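Deoxyribodipyrimidine photo-lyase (Oryza sativa Japonica Group, PDB 3UMV) repairs UV-damaged DNA, using light and a bound FAD to split cyclobutane pyrimidine dimers back into two pyrimidines. Local coordinates at residues E243-A249 / Y287-I293; R396-K401 / M438-C442. All blocks are in the same frame, centred on the assembly; numbering follows the deposited sequence.

Contact 1: residues E243-A249 / Y287-I293; sequences EPGEEAA and YLHFGHI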
ATOM      1  N   GLU A 243      12.455   8.527   7.010  1.00 28.80           N
ATOM      2  CA  GLU A 243      13.424   7.689   6.317  1.00 30.58           C
ATOM      3  C   GLU A 243      12.774   6.359   5.956  1.00 24.04           C
ATOM      4  O   GLU A 243      12.001   5.816   6.736  1.00 20.81           O
ATOM      5  CB  GLU A 243      14.617   7.428   7.236  1.00 40.50           C
ATOM      6  CG  GLU A 243      15.963   7.420   6.534  1.00 50.31           C
ATOM      7  CD  GLU A 243      16.540   8.812   6.356  1.00 58.19           C
ATOM      8  OE1 GLU A 243      17.783   8.944   6.383  1.00 61.09           O
ATOM      9  OE2 GLU A 243      15.758   9.774   6.186  1.00 60.34           O
ATOM     10  N   PRO A 244      13.092   5.820   4.772  1.00 20.15           N
ATOM     11  CA  PRO A 244      12.487   4.533   4.419  1.00 19.11           C
ATOM     12  C   PRO A 244      13.185   3.335   5.054  1.00 20.25           C
ATOM     13  O   PRO A 244      14.357   3.423   5.433  1.00 20.63           O
ATOM     14  CB  PRO A 244      12.660   4.471   2.902  1.00 18.61           C
ATOM     15  CG  PRO A 244      13.893   5.293   2.639  1.00 20.63           C
ATOM     16  CD  PRO A 244      13.850   6.414   3.655  1.00 21.61           C
ATOM     17  N   GLY A 245      12.464   2.223   5.153  1.00 17.67           N
ATOM     18  CA  GLY A 245      13.063   0.966   5.571  1.00 19.77           C
ATOM     19  C   GLY A 245      12.534   0.411   6.879  1.00 22.35           C
ATOM     20  O   GLY A 245      11.826   1.100   7.619  1.00 21.85           O
ATOM     21  N   GLU A 246      12.896  -0.837   7.160  1.00 22.76           N
ATOM     22  CA  GLU A 246      12.460  -1.541   8.368  1.00 20.01           C
ATOM     23  C   GLU A 246      12.840  -0.817   9.654  1.00 20.26           C
ATOM     24  O   GLU A 246      12.011  -0.660  10.551  1.00 23.57           O
ATOM     25  CB  GLU A 246      13.056  -2.948   8.424  1.00 22.75           C
ATOM     26  CG  GLU A 246      12.626  -3.880   7.313  1.00 18.39           C
ATOM     27  CD  GLU A 246      13.075  -5.317   7.567  1.00 25.89           C
ATOM     28  OE1 GLU A 246      14.049  -5.764   6.920  1.00 26.88           O
ATOM     29  OE2 GLU A 246      12.454  -5.998   8.415  1.00 25.81           O
ATOM     30  N   GLU A 247      14.096  -0.403   9.749  1.00 22.44           N
ATOM     31  CA  GLU A 247      14.615   0.194  10.975  1.00 24.29           C
ATOM     32  C   GLU A 247      13.842   1.470  11.319  1.00 25.23           C
ATOM     33  O   GLU A 247      13.395   1.645  12.450  1.00 29.66           O
ATOM     34  CB  GLU A 247      16.115   0.456  10.825  1.00 32.52           C
ATOM     35  CG  GLU A 247      16.817   0.948  12.073  1.00 42.97           C
ATOM     36  CD  GLU A 247      18.324   0.783  11.978  1.00 54.20           C
ATOM     37  OE1 GLU A 247      18.772  -0.256  11.444  1.00 56.79           O
ATOM     38  OE2 GLU A 247      19.058   1.689  12.428  1.00 59.27           O
ATOM     39  N   ALA A 248      13.668   2.354  10.340  1.00 23.85           N
ATOM     40  CA  ALA A 248      12.932   3.596  10.561  1.00 22.23           C
ATOM     41  C   ALA A 248      11.447   3.336  10.801  1.00 21.63           C
ATOM     42  O   ALA A 248      10.787   4.099  11.509  1.00 21.95           O
ATOM     43  CB  ALA A 248      13.116   4.551   9.382  1.00 21.28           C
ATOM     44  N   ALA A 249      10.923   2.260  10.209  1.00 20.60           N
ATOM     45  CA  ALA A 249       9.497   1.938  10.338  1.00 15.90           C
ATOM     46  C   ALA A 249       9.151   1.508  11.765  1.00 17.51           C
ATOM     47  O   ALA A 249       8.146   1.936  12.339  1.00 23.97           O
ATOM     48  CB  ALA A 249       9.090   0.835   9.329  1.00 14.29           C
ATOM     49  N   TYR A 287       5.392   3.309   5.202  1.00 15.14           N
ATOM     50  CA  TYR A 287       6.002   2.031   5.534  1.00 13.73           C
ATOM     51  C   TYR A 287       5.124   0.819   5.197  1.00 18.40           C
ATOM     52  O   TYR A 287       5.609  -0.176   4.674  1.00 19.23           O
ATOM     53  CB  TYR A 287       6.366   2.038   7.014  1.00 15.83           C
ATOM     54  CG  TYR A 287       7.304   3.172   7.371  1.00 15.33           C
ATOM     55  CD1 TYR A 287       6.909   4.198   8.237  1.00 15.65           C
ATOM     56  CD2 TYR A 287       8.600   3.199   6.881  1.00 17.07           C
ATOM     57  CE1 TYR A 287       7.782   5.239   8.562  1.00 15.81           C
ATOM     58  CE2 TYR A 287       9.469   4.227   7.205  1.00 15.44           C
ATOM     59  CZ  TYR A 287       9.067   5.231   8.053  1.00 16.77           C
ATOM     60  OH  TYR A 287       9.954   6.236   8.369  1.00 23.74           O
ATOM     61  N   LEU A 288       3.831   0.916   5.473  1.00 15.23           N
ATOM     62  CA  LEU A 288       2.912  -0.178   5.199  1.00 14.40           C
ATOM     63  C   LEU A 288       2.767  -0.373   3.696  1.00 15.82           C
ATOM     64  O   LEU A 288       2.716  -1.510   3.213  1.00 18.72           O
ATOM     65  CB  LEU A 288       1.540   0.112   5.832  1.00 15.55           C
ATOM     66  CG  LEU A 288       1.505   0.032   7.363  1.00 16.90           C
ATOM     67  CD1 LEU A 288       0.142   0.467   7.872  1.00 15.20           C
ATOM     68  CD2 LEU A 288       1.836  -1.355   7.862  1.00 14.58           C
ATOM     69  N   HIS A 289       2.725   0.729   2.945  1.00 11.79           N
ATOM     70  CA  HIS A 289       2.612   0.594   1.503  1.00 11.39           C
ATOM     71  C   HIS A 289       3.742  -0.221   0.861  1.00 15.24           C
ATOM     72  O   HIS A 289       3.499  -1.078   0.005  1.00 14.33           O
ATOM     73  CB  HIS A 289       2.546   1.941   0.794  1.00 14.78           C
ATOM     74  CG  HIS A 289       2.571   1.792  -0.685  1.00 14.95           C
ATOM     75  ND1 HIS A 289       3.717   1.959  -1.434  1.00 16.42           N
ATOM     76  CD2 HIS A 289       1.618   1.369  -1.545  1.00 11.04           C
ATOM     77  CE1 HIS A 289       3.453   1.689  -2.701  1.00 12.21           C
ATOM     78  NE2 HIS A 289       2.183   1.331  -2.793  1.00 18.55           N
ATOM     79  N   PHE A 290       4.972   0.068   1.268  1.00 11.92           N
ATOM     80  CA  PHE A 290       6.136  -0.591   0.707  1.00 10.32           C
ATOM     81  C   PHE A 290       6.444  -1.879   1.467  1.00 14.84           C
ATOM     82  O   PHE A 290       7.378  -2.592   1.131  1.00 15.53           O
ATOM     83  CB  PHE A 290       7.336   0.357   0.731  1.00 15.08           C
ATOM     84  CG  PHE A 290       7.223   1.493  -0.243  1.00 14.90           C
ATOM     85  CD1 PHE A 290       7.409   1.274  -1.597  1.00 16.55           C
ATOM     86  CD2 PHE A 290       6.919   2.777   0.193  1.00 19.12           C
ATOM     87  CE1 PHE A 290       7.303   2.318  -2.505  1.00 16.72           C
ATOM     88  CE2 PHE A 290       6.814   3.828  -0.708  1.00 17.76           C
ATOM     89  CZ  PHE A 290       7.014   3.600  -2.061  1.00 13.10           C
ATOM     90  N   GLY A 291       5.642  -2.183   2.479  1.00 16.21           N
ATOM     91  CA  GLY A 291       5.883  -3.365   3.289  1.00 15.66           C
ATOM     92  C   GLY A 291       7.162  -3.306   4.109  1.00 13.63           C
ATOM     93  O   GLY A 291       7.715  -4.359   4.466  1.00 14.87           O
ATOM     94  N   HIS A 292       7.629  -2.102   4.440  1.00 15.49           N
ATOM     95  CA  HIS A 292       8.791  -1.958   5.331  1.00 16.26           C
ATOM     96  C   HIS A 292       8.460  -2.446   6.734  1.00 15.22           C
ATOM     97  O   HIS A 292       9.352  -2.809   7.518  1.00 17.95           O
ATOM     98  CB  HIS A 292       9.238  -0.503   5.447  1.00 18.51           C
ATOM     99  CG  HIS A 292       9.752   0.087   4.176  1.00 17.78           C
ATOM    100  ND1 HIS A 292      10.222  -0.673   3.125  1.00 18.56           N
ATOM    101  CD2 HIS A 292       9.894   1.379   3.801  1.00 18.47           C
ATOM    102  CE1 HIS A 292      10.593   0.127   2.145  1.00  9.84           C
ATOM    103  NE2 HIS A 292      10.428   1.378   2.538  1.00 21.07           N
ATOM    104  N   ILE A 293       7.173  -2.442   7.051  1.00 14.21           N
ATOM    105  CA  ILE A 293       6.717  -2.960   8.326  1.00 18.29           C
ATOM    106  C   ILE A 293       5.460  -3.756   8.079  1.00 12.35           C
ATOM    107  O   ILE A 293       4.633  -3.404   7.231  1.00 14.87           O
ATOM    108  CB  ILE A 293       6.462  -1.846   9.375  1.00 16.29           C
ATOM    109  CG1 ILE A 293       6.357  -2.452  10.775  1.00 16.63           C
ATOM    110  CG2 ILE A 293       5.219  -1.045   9.020  1.00 14.96           C
ATOM    111  CD1 ILE A 293       6.406  -1.411  11.882  1.00 18.46           C
TER
HETATM  112  O   HOH W   1      12.343   8.231   9.814  1.00 29.37           O
HETATM  113  O   HOH W   2       9.937  -4.717   9.471  1.00 26.90           O
HETATM  114  O   HOH W   3      10.757   6.941  11.486  1.00 27.88           O

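Contact 2: residues R396-K401 / M438-C442; sequences RMYWAK and MWSIC. With FAD (flavin-adenine dinucleotide), chain I.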
ATOM      1  N   ARG A 396      -8.332  13.951   2.737  1.00 10.03           N
ATOM      2  CA  ARG A 396      -8.449  13.148   1.505  1.00 11.99           C
ATOM      3  C   ARG A 396      -9.901  12.943   1.065  1.00 10.32           C
ATOM      4  O   ARG A 396     -10.209  12.987  -0.147  1.00 11.51           O
ATOM      5  CB  ARG A 396      -7.726  11.799   1.635  1.00 12.63           C
ATOM      6  CG  ARG A 396      -6.232  11.937   1.799  1.00 12.35           C
ATOM      7  CD  ARG A 396      -5.521  10.604   1.587  1.00 16.35           C
ATOM      8  NE  ARG A 396      -4.234  10.587   2.276  1.00 17.84           N
ATOM      9  CZ  ARG A 396      -3.213   9.815   1.931  1.00 19.62           C
ATOM     10  NH1 ARG A 396      -3.315   9.025   0.875  1.00 18.58           N
ATOM     11  NH2 ARG A 396      -2.080   9.850   2.629  1.00 18.16           N
ATOM     12  N   MET A 397     -10.796  12.754   2.040  1.00 12.93           N
ATOM     13  CA  MET A 397     -12.225  12.599   1.749  1.00 12.72           C
ATOM     14  C   MET A 397     -12.807  13.885   1.145  1.00 11.74           C
ATOM     15  O   MET A 397     -13.471  13.846   0.109  1.00 14.83           O
ATOM     16  CB  MET A 397     -12.997  12.214   3.015  1.00 14.85           C
ATOM     17  CG  MET A 397     -12.566  10.893   3.600  1.00 17.63           C
ATOM     18  SD  MET A 397     -13.521  10.442   5.079  1.00 18.70           S
ATOM     19  CE  MET A 397     -12.641  11.361   6.315  1.00 12.70           C
ATOM     20  N   TYR A 398     -12.553  15.019   1.799  1.00 11.67           N
ATOM     21  CA  TYR A 398     -12.996  16.323   1.319  1.00 13.79           C
ATOM     22  C   TYR A 398     -12.439  16.604  -0.080  1.00 13.23           C
ATOM     23  O   TYR A 398     -13.172  16.951  -0.999  1.00 14.65           O
ATOM     24  CB  TYR A 398     -12.529  17.407   2.290  1.00 11.25           C
ATOM     25  CG  TYR A 398     -12.953  18.807   1.917  1.00 15.51           C
ATOM     26  CD1 TYR A 398     -12.122  19.642   1.176  1.00 13.69           C
ATOM     27  CD2 TYR A 398     -14.197  19.291   2.302  1.00 16.76           C
ATOM     28  CE1 TYR A 398     -12.525  20.945   0.843  1.00 14.52           C
ATOM     29  CE2 TYR A 398     -14.603  20.568   1.974  1.00 15.80           C
ATOM     30  CZ  TYR A 398     -13.778  21.384   1.241  1.00 17.72           C
ATOM     31  OH  TYR A 398     -14.216  22.651   0.927  1.00 16.46           O
ATOM     32  N   TRP A 399     -11.136  16.398  -0.220  1.00 12.15           N
ATOM     33  CA  TRP A 399     -10.397  16.657  -1.456  1.00 11.30           C
ATOM     34  C   TRP A 399     -10.995  15.914  -2.640  1.00  9.67           C
ATOM     35  O   TRP A 399     -11.270  16.504  -3.693  1.00 11.70           O
ATOM     36  CB  TRP A 399      -8.943  16.248  -1.232  1.00 12.58           C
ATOM     37  CG  TRP A 399      -8.073  16.239  -2.430  1.00 11.78           C
ATOM     38  CD1 TRP A 399      -7.409  17.302  -2.975  1.00 17.43           C
ATOM     39  CD2 TRP A 399      -7.692  15.093  -3.192  1.00 14.27           C
ATOM     40  NE1 TRP A 399      -6.666  16.887  -4.056  1.00 14.20           N
ATOM     41  CE2 TRP A 399      -6.827  15.537  -4.213  1.00 13.24           C
ATOM     42  CE3 TRP A 399      -8.007  13.734  -3.119  1.00 13.58           C
ATOM     43  CZ2 TRP A 399      -6.281  14.670  -5.156  1.00 15.14           C
ATOM     44  CZ3 TRP A 399      -7.467  12.881  -4.054  1.00 16.17           C
ATOM     45  CH2 TRP A 399      -6.608  13.343  -5.051  1.00 13.28           C
ATOM     46  N   ALA A 400     -11.238  14.626  -2.483  1.00 11.68           N
ATOM     47  CA  ALA A 400     -11.749  13.852  -3.601  1.00  9.87           C
ATOM     48  C   ALA A 400     -13.210  14.181  -3.920  1.00 14.55           C
ATOM     49  O   ALA A 400     -13.623  14.153  -5.078  1.00 13.05           O
ATOM     50  CB  ALA A 400     -11.566  12.342  -3.348  1.00 12.82           C
ATOM     51  N   LYS A 401     -13.996  14.469  -2.890  1.00 13.86           N
ATOM     52  CA  LYS A 401     -15.385  14.845  -3.103  1.00 11.78           C
ATOM     53  C   LYS A 401     -15.546  16.169  -3.846  1.00 14.38           C
ATOM     54  O   LYS A 401     -16.478  16.329  -4.653  1.00 13.54           O
ATOM     55  CB  LYS A 401     -16.143  14.862  -1.785  1.00  9.67           C
ATOM     56  CG  LYS A 401     -16.370  13.461  -1.250  1.00 12.65           C
ATOM     57  CD  LYS A 401     -17.294  13.455  -0.055  1.00 12.76           C
ATOM     58  CE  LYS A 401     -17.476  12.008   0.457  1.00 13.79           C
ATOM     59  NZ  LYS A 401     -18.314  11.199  -0.465  1.00 13.88           N
ATOM     60  N   MET A 438     -12.587   5.777  -4.659  1.00  9.81           N
ATOM     61  CA  MET A 438     -13.896   5.177  -4.901  1.00 11.71           C
ATOM     62  C   MET A 438     -14.873   5.433  -3.751  1.00 12.58           C
ATOM     63  O   MET A 438     -16.063   5.607  -3.977  1.00 13.04           O
ATOM     64  CB  MET A 438     -13.773   3.679  -5.177  1.00 10.78           C
ATOM     65  CG  MET A 438     -13.080   3.345  -6.468  1.00 13.57           C
ATOM     66  SD  MET A 438     -14.150   3.488  -7.923  1.00 15.75           S
ATOM     67  CE  MET A 438     -15.121   1.972  -7.767  1.00 14.78           C
ATOM     68  N   TRP A 439     -14.384   5.440  -2.514  1.00 10.83           N
ATOM     69  CA  TRP A 439     -15.284   5.742  -1.395  1.00 13.70           C
ATOM     70  C   TRP A 439     -15.832   7.161  -1.563  1.00 10.78           C
ATOM     71  O   TRP A 439     -17.022   7.423  -1.398  1.00 13.92           O
ATOM     72  CB  TRP A 439     -14.538   5.616  -0.061  1.00 12.77           C
ATOM     73  CG  TRP A 439     -15.378   5.914   1.157  1.00 16.34           C
ATOM     74  CD1 TRP A 439     -16.058   5.008   1.930  1.00 22.20           C
ATOM     75  CD2 TRP A 439     -15.602   7.199   1.759  1.00 19.08           C
ATOM     76  NE1 TRP A 439     -16.702   5.654   2.959  1.00 21.82           N
ATOM     77  CE2 TRP A 439     -16.436   6.996   2.878  1.00 19.20           C
ATOM     78  CE3 TRP A 439     -15.186   8.495   1.454  1.00 20.22           C
ATOM     79  CZ2 TRP A 439     -16.860   8.046   3.689  1.00 23.38           C
ATOM     80  CZ3 TRP A 439     -15.607   9.541   2.269  1.00 22.31           C
ATOM     81  CH2 TRP A 439     -16.435   9.306   3.365  1.00 21.99           C
ATOM     82  N   SER A 440     -14.943   8.079  -1.914  1.00 10.70           N
ATOM     83  CA  SER A 440     -15.269   9.498  -1.961  1.00 11.20           C
ATOM     84  C   SER A 440     -16.204   9.833  -3.108  1.00 10.40           C
ATOM     85  O   SER A 440     -17.182  10.561  -2.935  1.00 12.82           O
ATOM     86  CB  SER A 440     -13.978  10.308  -2.103  1.00 15.56           C
ATOM     87  OG  SER A 440     -13.143  10.059  -0.988  1.00 16.90           O
ATOM     88  N   ILE A 441     -15.901   9.282  -4.272  1.00 12.05           N
ATOM     89  CA  ILE A 441     -16.513   9.746  -5.506  1.00  9.35           C
ATOM     90  C   ILE A 441     -17.699   8.852  -5.902  1.00 13.47           C
ATOM     91  O   ILE A 441     -18.659   9.331  -6.490  1.00 17.03           O
ATOM     92  CB  ILE A 441     -15.434   9.857  -6.620  1.00  8.10           C
ATOM     93  CG1 ILE A 441     -14.475  10.994  -6.259  1.00 12.68           C
ATOM     94  CG2 ILE A 441     -16.045  10.075  -8.013  1.00 13.13           C
ATOM     95  CD1 ILE A 441     -13.289  11.134  -7.168  1.00 16.49           C
ATOM     96  N   CYS A 442     -17.645   7.575  -5.517  1.00 11.89           N
ATOM     97  CA  CYS A 442     -18.615   6.561  -5.949  1.00 11.58           C
ATOM     98  C   CYS A 442     -19.304   5.856  -4.781  1.00 14.99           C
ATOM     99  O   CYS A 442     -19.988   4.860  -4.979  1.00 15.68           O
ATOM    100  CB  CYS A 442     -17.949   5.506  -6.833  1.00 14.99           C
ATOM    101  SG  CYS A 442     -17.193   6.197  -8.267  1.00 21.48           S
TER
HETATM  102  PA  FAD I 801      -3.723   6.388  10.410  1.00 15.32           P
HETATM  103  O1A FAD I 801      -4.982   7.116  10.771  1.00 20.21           O
HETATM  104  O2A FAD I 801      -2.669   6.394  11.482  1.00 16.35           O
HETATM  105  O5B FAD I 801      -4.115   4.894   9.992  1.00 16.20           O
HETATM  106  C5B FAD I 801      -3.256   3.800  10.230  1.00 20.26           C
HETATM  107  C4B FAD I 801      -3.342   2.807   9.066  1.00 15.98           C
HETATM  108  O4B FAD I 801      -4.666   2.335   8.867  1.00 14.28           O
HETATM  109  C3B FAD I 801      -2.964   3.451   7.746  1.00 17.49           C
HETATM  110  O3B FAD I 801      -1.569   3.475   7.562  1.00 17.24           O
HETATM  111  C2B FAD I 801      -3.633   2.528   6.770  1.00 14.42           C
HETATM  112  O2B FAD I 801      -2.887   1.330   6.664  1.00 18.60           O
HETATM  113  C1B FAD I 801      -4.916   2.192   7.486  1.00 15.20           C
HETATM  114  N9A FAD I 801      -6.006   3.088   7.064  1.00 14.24           N
HETATM  115  C8A FAD I 801      -6.410   4.255   7.656  1.00 16.30           C
HETATM  116  N7A FAD I 801      -7.451   4.740   6.940  1.00 13.66           N
HETATM  117  C5A FAD I 801      -7.701   3.903   5.894  1.00 13.15           C
HETATM  118  C6A FAD I 801      -8.633   3.891   4.849  1.00 14.39           C
HETATM  119  N6A FAD I 801      -9.611   4.791   4.763  1.00 18.62           N
HETATM  120  N1A FAD I 801      -8.621   2.863   3.932  1.00 14.33           N
HETATM  121  C2A FAD I 801      -7.701   1.847   4.051  1.00 16.42           C
HETATM  122  N3A FAD I 801      -6.781   1.862   5.076  1.00 15.00           N
HETATM  123  C4A FAD I 801      -6.795   2.864   5.982  1.00 14.60           C
HETATM  124  N1  FAD I 801      -4.315   5.103   1.916  1.00  9.88           N
HETATM  125  C2  FAD I 801      -3.133   4.614   1.440  1.00 14.62           C
HETATM  126  O2  FAD I 801      -2.514   3.824   2.153  1.00 15.69           O
HETATM  127  N3  FAD I 801      -2.673   4.981   0.187  1.00 11.32           N
HETATM  128  C4  FAD I 801      -3.395   5.865  -0.596  1.00 13.20           C
HETATM  129  O4  FAD I 801      -2.979   6.195  -1.711  1.00 14.63           O
HETATM  130  C4X FAD I 801      -4.603   6.348  -0.106  1.00 15.67           C
HETATM  131  N5  FAD I 801      -5.361   7.239  -0.829  1.00 16.42           N
HETATM  132  C5X FAD I 801      -6.568   7.693  -0.335  1.00 13.22           C
HETATM  133  C6  FAD I 801      -7.349   8.575  -1.094  1.00 10.28           C
HETATM  134  C7  FAD I 801      -8.569   9.041  -0.594  1.00 10.31           C
HETATM  135  C7M FAD I 801      -9.396   9.978  -1.436  1.00  9.76           C
HETATM  136  C8  FAD I 801      -8.994   8.625   0.671  1.00 11.96           C
HETATM  137  C8M FAD I 801     -10.290   9.093   1.262  1.00 12.83           C
HETATM  138  C9  FAD I 801      -8.207   7.763   1.415  1.00  9.70           C
HETATM  139  C9A FAD I 801      -7.005   7.297   0.916  1.00 11.51           C
HETATM  140  N10 FAD I 801      -6.226   6.440   1.668  1.00 10.48           N
HETATM  141  C10 FAD I 801      -5.046   5.972   1.145  1.00  9.86           C
HETATM  142  C1' FAD I 801      -6.652   5.973   3.053  1.00 12.56           C
HETATM  143  C2' FAD I 801      -6.144   6.880   4.218  1.00 12.97           C
HETATM  144  O2' FAD I 801      -6.372   8.280   4.018  1.00 14.04           O
HETATM  145  C3' FAD I 801      -4.653   6.694   4.552  1.00 12.98           C
HETATM  146  O3' FAD I 801      -4.382   5.326   4.709  1.00 13.37           O
HETATM  147  C4' FAD I 801      -4.222   7.420   5.829  1.00 15.73           C
HETATM  148  O4' FAD I 801      -4.477   8.806   5.699  1.00 18.20           O
HETATM  149  C5' FAD I 801      -2.737   7.141   6.056  1.00 13.94           C
HETATM  150  O5' FAD I 801      -2.128   7.943   7.039  1.00 11.85           O
HETATM  151  P   FAD I 801      -1.687   7.274   8.430  1.00 13.52           P
HETATM  152  O1P FAD I 801      -0.855   6.030   8.189  1.00 15.62           O
HETATM  153  O2P FAD I 801      -0.969   8.301   9.268  1.00 14.02           O
HETATM  154  O3P FAD I 801      -3.167   6.989   9.003  1.00 15.16           O
HETATM  155  O   HOH W   4     -18.900   8.572   0.348  1.00 16.23           O

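Contact 1: residues E243-A249 / Y287-I293
Tyr287, near the end of its helix, reaches across to the turn leading into helix 246-254, so the contact joins the start of that helix to the end of helix 285-290, beside Phe92 of the alpha/beta region. Its OH donates a 2.7 Å hydrogen bond to Glu243 O, while Ala249 covers one ring face: Ala249 CA sits 3.7 Å from the ring centroid, nearly on the normal, a CH-pi contact. A water donates to both Ala248 O and Tyr287 OH. At Gly291 the helix stops in a Schellman motif, with positive phi that suits glycine and His292 N bonded to Tyr287 O at 2.8 Å. That swings His292 back against the N-cap residue Gly245, whose CA packs 3.8 Å from the imidazole centroid, over its face; a phi of 116° there favours glycine. His292 O takes a CA-H...O contact from Glu246 CA at 3.5 Å and shares a water with Glu246 OE2; that carboxylate is also held by backbone NH groups of Leu50 and Ala51. Ile293 CB meets Ala249 CB at 3.8 Å. Gly245 and Ala249 let two rings come down on backbone CA atoms, while the polar ends are met by a carbonyl and waters.

Contact 2: residues R396-K401 / M438-C442
Two helical segments cross at -40°, running broadly the same way, with their axes 8.4 Å apart at closest approach; Lys401 and Ser440 bring their CA atoms to 5.5 Å. Both belong to the helical FAD-binding domain of the photolyase fold, and their junction borders the dimethylbenzene end of the flavin. Small residues allow the close approach: Ala400 CB meets Ser440 CB at 3.4 Å. Ala400 O also lies 3.5 Å from Ile441 CG1. Beside them, Met397 SD makes an oblique Met-aromatic contact with Trp439, 4.2 Å from the six-membered ring centroid. Ala400 CB touches FAD C7M at 3.7 Å, and Met397 CG approaches FAD C8M equally closely. Arg396 leads away from the helix pair to the isoalloxazine and a salt bridge with Asp427, while Trp399, a predicted electron-transfer residue, meets Trp378. Lys401 CE comes within 3.6 Å of Trp439 CZ3; Lys401 NZ also hydrogen-bonds to Arg459 O and donates to Ser440 O at 2.8 Å.

Overall arrangement
Contact 1 closes in the chain before contact 2 opens; their centres are about 26 Å apart and their nearest atoms about 9 Å, so they do not touch. They share no helix. Contact 2 borders the FAD pocket through residues of both its segments; segment 287-293 also carries a pocket residue, Leu288, although it takes no part in contact 1. Contact 1 is nearer the chain centre but only partly buried; Pro244 and Phe290 also pack on helix 87-106, where the alpha/beta region meets the helical part. Contact 2 is buried, though farther out. Contact 1 joins helix start to helix end through rings on backbone and bridging waters; contact 2 packs helix against helix, with a buried lysine hydrogen-bonded to backbone.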